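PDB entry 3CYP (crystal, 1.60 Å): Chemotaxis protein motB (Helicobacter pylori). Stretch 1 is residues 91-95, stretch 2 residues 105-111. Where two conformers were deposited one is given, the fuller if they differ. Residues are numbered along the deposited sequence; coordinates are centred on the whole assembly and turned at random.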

# COMPACT_ATOMS: atom_id res chain seq x y z
N THR B 91 2.63 10.54 15.53
CA THR B 91 2.85 11.90 15.10
C THR B 91 1.54 12.53 14.60
O THR B 91 0.57 11.81 14.33
CB THR B 91 3.95 12.00 14.00
OG1 THR B 91 3.46 11.55 12.72
CG2 THR B 91 5.19 11.19 14.38
N ASN B 92 1.55 13.85 14.49
CA ASN B 92 0.45 14.62 13.95
C ASN B 92 -0.90 14.27 14.58
O ASN B 92 -1.88 14.08 13.90
CB ASN B 92 0.40 14.45 12.44
CG ASN B 92 1.65 14.97 11.79
OD1 ASN B 92 1.81 16.16 11.64
ND2 ASN B 92 2.60 14.08 11.50
N PRO B 93 -0.97 14.29 15.91
CA PRO B 93 -2.26 14.03 16.56
C PRO B 93 -3.31 15.08 16.21
O PRO B 93 -2.94 16.23 15.93
CB PRO B 93 -1.91 14.14 18.05
CG PRO B 93 -0.72 15.03 18.09
CD PRO B 93 0.08 14.64 16.91
N ILE B 94 -4.59 14.71 16.22
CA ILE B 94 -5.66 15.69 16.01
C ILE B 94 -6.06 16.36 17.31
O ILE B 94 -6.64 17.44 17.30
CB ILE B 94 -6.90 15.16 15.24
CG1 ILE B 94 -7.45 13.86 15.83
CG2 ILE B 94 -6.56 14.98 13.79
CD1 ILE B 94 -8.41 13.14 14.86
N ALA B 95 -5.74 15.72 18.43
CA ALA B 95 -6.16 16.19 19.74
C ALA B 95 -4.94 16.07 20.64
O ALA B 95 -4.11 15.21 20.41
CB ALA B 95 -7.26 15.31 20.26
N LYS B 105 -9.18 9.73 20.34
CA LYS B 105 -9.44 10.42 19.06
C LYS B 105 -8.27 10.28 18.07
O LYS B 105 -8.46 10.35 16.85
CB LYS B 105 -9.68 11.92 19.30
CG LYS B 105 -11.00 12.29 19.99
CD LYS B 105 -12.15 12.39 18.99
CE LYS B 105 -12.85 11.07 18.83
NZ LYS B 105 -13.37 10.78 17.49
N ASN B 106 -7.06 10.12 18.60
CA ASN B 106 -5.85 10.05 17.75
C ASN B 106 -5.65 8.71 17.07
O ASN B 106 -4.79 8.58 16.21
CB ASN B 106 -4.60 10.45 18.56
CG ASN B 106 -4.59 11.93 18.95
OD1 ASN B 106 -5.07 12.78 18.20
ND2 ASN B 106 -4.09 12.26 20.16
N ASN B 107 -6.42 7.71 17.44
CA ASN B 107 -6.35 6.39 16.86
C ASN B 107 -7.31 6.36 15.68
O ASN B 107 -8.50 6.08 15.82
CB ASN B 107 -6.72 5.34 17.91
CG ASN B 107 -5.73 5.30 19.01
OD1 ASN B 107 -4.56 5.02 18.77
ND2 ASN B 107 -6.15 5.70 20.22
N ARG B 108 -6.78 6.66 14.50
CA ARG B 108 -7.64 6.88 13.33
C ARG B 108 -6.90 6.73 12.03
O ARG B 108 -5.68 6.70 11.99
CB ARG B 108 -8.34 8.25 13.40
CG ARG B 108 -7.63 9.47 12.81
CD ARG B 108 -6.72 10.14 13.72
NE ARG B 108 -5.99 11.27 13.14
CZ ARG B 108 -4.83 11.69 13.62
NH1 ARG B 108 -4.31 11.10 14.67
NH2 ARG B 108 -4.16 12.65 13.02
N VAL B 109 -7.68 6.61 10.97
CA VAL B 109 -7.16 6.63 9.59
C VAL B 109 -7.87 7.80 8.92
O VAL B 109 -9.07 7.99 9.11
CB VAL B 109 -7.40 5.32 8.87
CG1 VAL B 109 -7.24 5.51 7.35
CG2 VAL B 109 -6.48 4.27 9.38
N GLU B 110 -7.07 8.61 8.19
CA GLU B 110 -7.57 9.78 7.43
C GLU B 110 -7.36 9.55 5.95
O GLU B 110 -6.36 8.94 5.56
CB GLU B 110 -6.84 11.08 7.86
CG GLU B 110 -7.01 11.40 9.34
CD GLU B 110 -6.27 12.63 9.78
OE1 GLU B 110 -6.39 12.97 10.98
OE2 GLU B 110 -5.54 13.24 8.96
N ILE B 111 -8.28 10.08 5.15
CA ILE B 111 -8.23 9.99 3.68
C ILE B 111 -7.72 11.33 3.15
O ILE B 111 -8.31 12.37 3.45
CB ILE B 111 -9.60 9.72 3.08
CG1 ILE B 111 -10.10 8.30 3.49
CG2 ILE B 111 -9.55 9.89 1.55
CD1 ILE B 111 -9.27 7.13 2.92
O HOH W 1 -1.63 10.93 15.73

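Two side chains of the second stretch, Asn106 and Arg108, make all the direct hydrogen bonds between the stretches, and in each case the partner is main chain of the first stretch. Stretch 1 has no regular secondary structure, and its main chain supplies the amide and carbonyl partners.

The carboxamide of Asn106 makes three of the four direct hydrogen bonds between the stretches. Asn106 ND2 donates to Ala95 O (3.0 Å, 160° at the hydrogen), while Asn106 OD1 accepts from Ala95 N (3.0 Å, 150°). Ala95 is thus held through both its amide and its carbonyl, a match that requires a side chain carrying donor and acceptor together. Asn106 OD1 also receives a bond from Ile94 N; at 2.8 Å this is short, but its 128° angle makes it weak. The separation of 3.4 Å between Ala95 O and Asn106 OD1 joins two acceptors and is not a bond. Although CA-to-CB of Asn106 points sideways, chi1 of -68° (m) and chi2 of -34° bring the amide end nearer to the first stretch. The residue is buried, and these bonds satisfy both polar atoms of its side chain.

Arg108 points toward stretch 1 from the start of the strand. Arg108 NH2 donates to Asn92 O at 2.8 Å and 160°, with the acceptor at the guanidinium edge, near its plane, as N-H geometry favours. The group is steadied from within its own stretch: Arg108 NE forms a salt bridge with Glu110 OE1 (2.8 Å), Arg108 NH2 bonds the same OE1 (3.0 Å), and Arg108 NH1 donates to Asn106 O (3.0 Å). A buried charge is thereby balanced by a carboxylate two residues along the strand. Water 1 lies between Arg108 NH1 and Thr91 O, accepting from Arg108 NH1 (2.9 Å) and lying 2.8 Å from Thr91 O, within hydrogen-bonding distance.

Van der Waals contacts of Ile94, Pro93 and Ala95 add to these bonds. Ile94 loses 79 Å² to the other stretch, the largest share of the 318 Å² buried in total. Ile94 CG2 lies over one face of the guanidinium, 3.4 Å from Arg108 NH2, and 3.5 Å from Glu110 OE1; Ile94 CD1 also packs 3.5 Å from Arg108 NE, as well as 3.4 Å from Lys105 O. Pro93, lacking an amide hydrogen, contributes contact through Pro93 CB, 3.4 Å from Asn106 OD1. The small Ala95 points toward stretch 2, with Ala95 CB 4.3 Å from Lys105 CB, whereas the end of the lysine leads away.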